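Local structure of extracellular solute-binding protein family 5 (Brucella melitensis, 4ONY) at residues A[45-51]-A[249-255]; A[98-102]-A[240-244]. The protein probably binds peptides or related solutes in the periplasm and delivers them to an ABC transporter for import, as a family 5 extracellular solute-binding protein. The contacts are given in a common frame with arbitrary orientation. Numbering follows the deposited sequence.

How the interactions relate
The centres of the two contacts are about 23 Å apart and their nearest atoms about 10 Å apart, so they do not touch. Interaction 1 joins two parallel strands, 46-52 and 251-257, that are distant in sequence. Both segments of interaction 2 fall between those strands along the chain, and 240-244 belongs to the connection that leads from strand 226-231 into 251-257. Interaction 2 therefore ties the approach to strand 251-257 to the first residues of strand 97-108, in a six-strand antiparallel sheet. The ligand lies at the C-terminal end of interaction 1, where the E255 side chain comes within about 4 Å of the bound P4G; R226 and Y257 line its pocket.

Interaction 1: A[45-51]-A[249-255]; sequences GSLTVGV and FDKISIE
At the apolar centre L47 (chi1 t, chi2 p) sets its CB over the face of the F249 ring (chi1 m), 3.6 Å from the centroid and 4° off the normal, a CH-pi contact; L47 CD2 reaches F249 CE2 at 3.8 Å. L47, V49, I252 and I254 share one face, where V49 CG2 meets I254 CG1 at 4.0 Å. V51 CG1 lies 4.1 Å from I254 CG2.

The backbones run extended as a parallel strand pair joining segments 198 residues apart, their axes 4.7 Å apart and crossing at -21°. L47 pairs with I252, T48 with S253, V49 with I254 and G50 with E255. Hydrogen bonds zigzag between them: L47 N to K251 O (3.0 Å), then, all at 2.9 Å, S253 N to L47 O, V49 N to S253 O, E255 N to V49 O and V51 N to E255 O.

T48 and S253 occupy the other face, where a water bridges T48 OG1 (3.2 Å), S253 OG (2.6 Å) and L47 O (3.2 Å). At the start, G45 N bonds D250 OD2 (3.0 Å) and D250 N bonds G45 O (2.9 Å); at phi 115° and psi 167° a CB on G45 would jam against the preceding carbonyl O.

E255 OE2 salt-bridges R226 NH2 of the P4G pocket. Strand 46-52 edges this mixed four-strand sheet, 251-257 lying between it and antiparallel 226-231; I574 covers L47 and F249.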
loop_
_atom_site.group_PDB
_atom_site.type_symbol
_atom_site.label_atom_id
_atom_site.label_comp_id
_atom_site.label_asym_id
_atom_site.label_seq_id
_atom_site.Cartn_x
_atom_site.Cartn_y
_atom_site.Cartn_z
ATOM N N GLY A 45 7.446 24.107 17.556
ATOM C CA GLY A 45 7.964 22.916 18.246
ATOM C C GLY A 45 8.293 21.852 17.240
ATOM O O GLY A 45 7.936 21.957 16.075
ATOM N N SER A 46 9.010 20.829 17.686
ATOM C CA SER A 46 9.602 19.881 16.774
ATOM C C SER A 46 9.032 18.471 16.921
ATOM O O SER A 46 8.362 18.152 17.906
ATOM C CB SER A 46 11.119 19.866 17.021
ATOM O OG SER A 46 11.366 19.338 18.299
ATOM N N LEU A 47 9.348 17.643 15.931
ATOM C CA LEU A 47 9.009 16.228 15.930
ATOM C C LEU A 47 10.284 15.465 15.588
ATOM O O LEU A 47 11.008 15.874 14.687
ATOM C CB LEU A 47 7.955 15.946 14.884
ATOM C CG LEU A 47 7.562 14.473 14.691
ATOM C CD1 LEU A 47 6.744 14.016 15.877
ATOM C CD2 LEU A 47 6.798 14.250 13.389
ATOM N N THR A 48 10.592 14.430 16.349
ATOM C CA THR A 48 11.732 13.566 16.099
ATOM C C THR A 48 11.227 12.137 15.981
ATOM O O THR A 48 10.507 11.649 16.868
ATOM C CB THR A 48 12.793 13.699 17.224
ATOM O OG1 THR A 48 13.186 15.072 17.335
ATOM C CG2 THR A 48 14.038 12.877 16.912
ATOM N N VAL A 49 11.501 11.498 14.847
ATOM C CA VAL A 49 11.021 10.137 14.622
ATOM C C VAL A 49 12.186 9.275 14.234
ATOM O O VAL A 49 13.180 9.803 13.736
ATOM C CB VAL A 49 9.961 10.070 13.514
ATOM C CG1 VAL A 49 8.804 11.000 13.841
ATOM C CG2 VAL A 49 10.544 10.485 12.159
ATOM N N GLY A 50 12.042 7.966 14.433
ATOM C CA GLY A 50 13.075 6.994 14.099
ATOM C C GLY A 50 12.662 6.098 12.943
ATOM O O GLY A 50 11.477 5.836 12.753
ATOM N N VAL A 51 13.631 5.653 12.157
ATOM C CA VAL A 51 13.426 4.614 11.123
ATOM C C VAL A 51 14.587 3.631 11.196
ATOM O O VAL A 51 15.689 4.009 11.617
ATOM C CB VAL A 51 13.350 5.163 9.663
ATOM C CG1 VAL A 51 12.235 6.177 9.522
ATOM C CG2 VAL A 51 14.647 5.840 9.237
ATOM N N PHE A 249 4.870 21.395 12.605
ATOM C CA PHE A 249 6.150 21.354 13.288
ATOM C C PHE A 249 7.093 22.339 12.617
ATOM O O PHE A 249 7.139 22.407 11.392
ATOM C CB PHE A 249 6.727 19.944 13.278
ATOM C CG PHE A 249 5.833 18.926 13.935
ATOM C CD1 PHE A 249 5.659 18.945 15.311
ATOM C CD2 PHE A 249 5.159 17.976 13.174
ATOM C CE1 PHE A 249 4.829 18.040 15.938
ATOM C CE2 PHE A 249 4.343 17.074 13.784
ATOM C CZ PHE A 249 4.169 17.104 15.178
ATOM N N ASP A 250 7.825 23.107 13.402
ATOM C CA ASP A 250 8.817 23.990 12.820
ATOM C C ASP A 250 10.125 23.265 12.483
ATOM O O ASP A 250 10.974 23.809 11.800
ATOM C CB ASP A 250 9.062 25.245 13.665
ATOM C CG ASP A 250 9.510 24.951 15.073
ATOM O OD1 ASP A 250 10.131 23.900 15.327
ATOM O OD2 ASP A 250 9.266 25.798 15.958
ATOM N N LYS A 251 10.261 22.031 12.982
ATOM C CA LYS A 251 11.446 21.215 12.738
ATOM C C LYS A 251 11.057 19.759 12.816
ATOM O O LYS A 251 10.311 19.368 13.720
ATOM C CB LYS A 251 12.512 21.493 13.800
ATOM C CG LYS A 251 13.774 20.685 13.590
ATOM C CD LYS A 251 14.946 21.270 14.353
ATOM C CE LYS A 251 14.830 20.913 15.818
ATOM N NZ LYS A 251 16.153 21.172 16.464
ATOM N N ILE A 252 11.566 18.957 11.880
ATOM C CA ILE A 252 11.335 17.499 11.873
ATOM C C ILE A 252 12.673 16.814 11.666
ATOM O O ILE A 252 13.350 17.092 10.678
ATOM C CB ILE A 252 10.377 17.046 10.756
ATOM C CG1 ILE A 252 9.009 17.703 10.950
ATOM C CG2 ILE A 252 10.271 15.507 10.746
ATOM C CD1 ILE A 252 8.010 17.539 9.813
ATOM N N SER A 253 13.068 15.966 12.625
ATOM C CA SER A 253 14.314 15.185 12.534
ATOM C C SER A 253 13.948 13.734 12.372
ATOM O O SER A 253 13.098 13.200 13.090
ATOM C CB SER A 253 15.212 15.390 13.766
ATOM O OG SER A 253 15.402 16.776 14.073
ATOM N N ILE A 254 14.554 13.115 11.375
ATOM C CA ILE A 254 14.433 11.687 11.134
ATOM C C ILE A 254 15.781 11.032 11.469
ATOM O O ILE A 254 16.803 11.275 10.791
ATOM C CB ILE A 254 14.036 11.422 9.666
ATOM C CG1 ILE A 254 12.807 12.271 9.325
ATOM C CG2 ILE A 254 13.784 9.935 9.422
ATOM C CD1 ILE A 254 12.277 12.078 7.903
ATOM N N GLU A 255 15.768 10.222 12.529
ATOM C CA GLU A 255 16.937 9.487 13.011
ATOM C C GLU A 255 16.922 8.050 12.568
ATOM O O GLU A 255 15.846 7.422 12.452
ATOM C CB GLU A 255 17.001 9.562 14.517
ATOM C CG GLU A 255 17.243 10.976 14.960
ATOM C CD GLU A 255 17.602 11.112 16.400
ATOM O OE1 GLU A 255 17.462 10.145 17.188
ATOM O OE2 GLU A 255 18.030 12.227 16.749
HETATM O O HOH W 1 13.501 17.696 15.553
#

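Interaction 2: A[98-102]-A[240-244]; sequences LYSLL and LPSQR
L101 (chi1 t, chi2 p) lays its CD1 against the 240-244 turn, 4.1 Å from L240 CD1 in an apolar contact, with Q243 CD a neighbour of the same L101 CD1 at 3.9 Å. Its CA-to-CB bond points sideways, but the end of the side chain comes nearer. Alongside is the one hydrogen bond across the contact: S242, chi1 p, donates from OG to S100 O at 2.7 Å. The S100 and S242 CA atoms are 6.7 Å apart, too far for strand pairing, so a side chain spans the gap.

Residues 98-100 are extended strand, which breaks at L101 (phi -140°, psi -105°). L240 to Q243 form a type I beta turn, Q243 N bonded to L240 O at 2.8 Å. Q243 NE2 also donates to S242 O (3.1 Å), while its OE1 is held by Y235 and N247.

The contact fastens the loop between strands 226-231 and 251-257 to the early part of strand 97-108, where L98 and Y99 pair with strands 18-20 and 88-90; helix 181-187 packs on L98.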
loop_
_atom_site.group_PDB
_atom_site.type_symbol
_atom_site.label_atom_id
_atom_site.label_comp_id
_atom_site.label_asym_id
_atom_site.label_seq_id
_atom_site.Cartn_x
_atom_site.Cartn_y
_atom_site.Cartn_z
ATOM N N LEU A 98 -7.223 14.331 -6.150
ATOM C CA LEU A 98 -6.174 15.343 -6.025
ATOM C C LEU A 98 -6.754 16.747 -5.989
ATOM O O LEU A 98 -7.725 17.031 -6.702
ATOM C CB LEU A 98 -5.266 15.244 -7.236
ATOM C CG LEU A 98 -4.689 13.842 -7.570
ATOM C CD1 LEU A 98 -3.895 13.882 -8.854
ATOM C CD2 LEU A 98 -3.798 13.377 -6.437
ATOM N N TYR A 99 -6.162 17.633 -5.189
ATOM C CA TYR A 99 -6.559 19.041 -5.103
ATOM C C TYR A 99 -5.359 19.929 -5.455
ATOM O O TYR A 99 -4.219 19.438 -5.589
ATOM C CB TYR A 99 -7.114 19.379 -3.701
ATOM C CG TYR A 99 -8.420 18.684 -3.420
ATOM C CD1 TYR A 99 -9.606 19.231 -3.845
ATOM C CD2 TYR A 99 -8.456 17.419 -2.783
ATOM C CE1 TYR A 99 -10.827 18.573 -3.674
ATOM C CE2 TYR A 99 -9.642 16.767 -2.591
ATOM C CZ TYR A 99 -10.843 17.335 -3.066
ATOM O OH TYR A 99 -12.078 16.699 -2.911
ATOM N N SER A 100 -5.620 21.223 -5.628
ATOM C CA SER A 100 -4.610 22.190 -6.075
ATOM C C SER A 100 -3.363 22.235 -5.165
ATOM O O SER A 100 -3.459 22.121 -3.946
ATOM C CB SER A 100 -5.226 23.579 -6.189
ATOM O OG SER A 100 -6.261 23.559 -7.171
ATOM N N LEU A 101 -2.188 22.293 -5.771
ATOM C CA LEU A 101 -0.932 22.581 -5.007
ATOM C C LEU A 101 -0.116 23.512 -5.907
ATOM O O LEU A 101 -0.547 24.663 -6.119
ATOM C CB LEU A 101 -0.210 21.307 -4.608
ATOM C CG LEU A 101 0.986 21.461 -3.667
ATOM C CD1 LEU A 101 0.524 22.057 -2.347
ATOM C CD2 LEU A 101 1.711 20.112 -3.460
ATOM N N LEU A 102 0.948 23.025 -6.555
ATOM C CA LEU A 102 1.683 23.930 -7.464
ATOM C C LEU A 102 0.793 24.412 -8.616
ATOM O O LEU A 102 0.902 25.575 -9.047
ATOM C CB LEU A 102 2.975 23.293 -7.997
ATOM C CG LEU A 102 4.151 23.200 -7.018
ATOM C CD1 LEU A 102 5.260 22.340 -7.581
ATOM C CD2 LEU A 102 4.718 24.572 -6.699
ATOM N N LEU A 240 -2.657 28.215 1.288
ATOM C CA LEU A 240 -3.578 27.440 0.492
ATOM C C LEU A 240 -4.554 26.633 1.381
ATOM O O LEU A 240 -4.144 26.016 2.375
ATOM C CB LEU A 240 -2.852 26.462 -0.394
ATOM C CG LEU A 240 -1.799 27.012 -1.342
ATOM C CD1 LEU A 240 -1.182 25.803 -2.019
ATOM C CD2 LEU A 240 -2.333 27.983 -2.348
ATOM N N PRO A 241 -5.833 26.591 0.966
ATOM C CA PRO A 241 -6.741 25.715 1.657
ATOM C C PRO A 241 -6.249 24.269 1.693
ATOM O O PRO A 241 -6.413 23.612 2.718
ATOM C CB PRO A 241 -8.031 25.886 0.878
ATOM C CG PRO A 241 -7.987 27.337 0.440
ATOM C CD PRO A 241 -6.541 27.521 0.056
ATOM N N SER A 242 -5.557 23.823 0.655
ATOM C CA SER A 242 -4.976 22.479 0.641
ATOM C C SER A 242 -3.745 22.299 1.566
ATOM O O SER A 242 -3.239 21.200 1.697
ATOM C CB SER A 242 -4.600 22.052 -0.779
ATOM O OG SER A 242 -3.595 22.882 -1.328
ATOM N N GLN A 243 -3.277 23.366 2.199
ATOM C CA GLN A 243 -2.170 23.267 3.163
ATOM C C GLN A 243 -2.556 23.704 4.579
ATOM O O GLN A 243 -1.741 23.672 5.507
ATOM C CB GLN A 243 -0.983 24.073 2.665
ATOM C CG GLN A 243 -0.373 23.576 1.355
ATOM C CD GLN A 243 0.499 22.341 1.559
ATOM O OE1 GLN A 243 1.692 22.441 1.772
ATOM N NE2 GLN A 243 -0.127 21.180 1.579
ATOM N N ARG A 244 -3.801 24.099 4.755
ATOM C CA ARG A 244 -4.231 24.597 6.032
ATOM C C ARG A 244 -4.295 23.467 7.100
ATOM O O ARG A 244 -4.905 22.455 6.854
ATOM C CB ARG A 244 -5.569 25.279 5.891
ATOM C CG ARG A 244 -6.019 25.860 7.215
ATOM C CD ARG A 244 -6.840 27.101 7.032
ATOM N NE ARG A 244 -7.097 27.709 8.350
ATOM C CZ ARG A 244 -8.041 28.612 8.590
ATOM N NH1 ARG A 244 -8.854 29.015 7.608
ATOM N NH2 ARG A 244 -8.186 29.100 9.821
#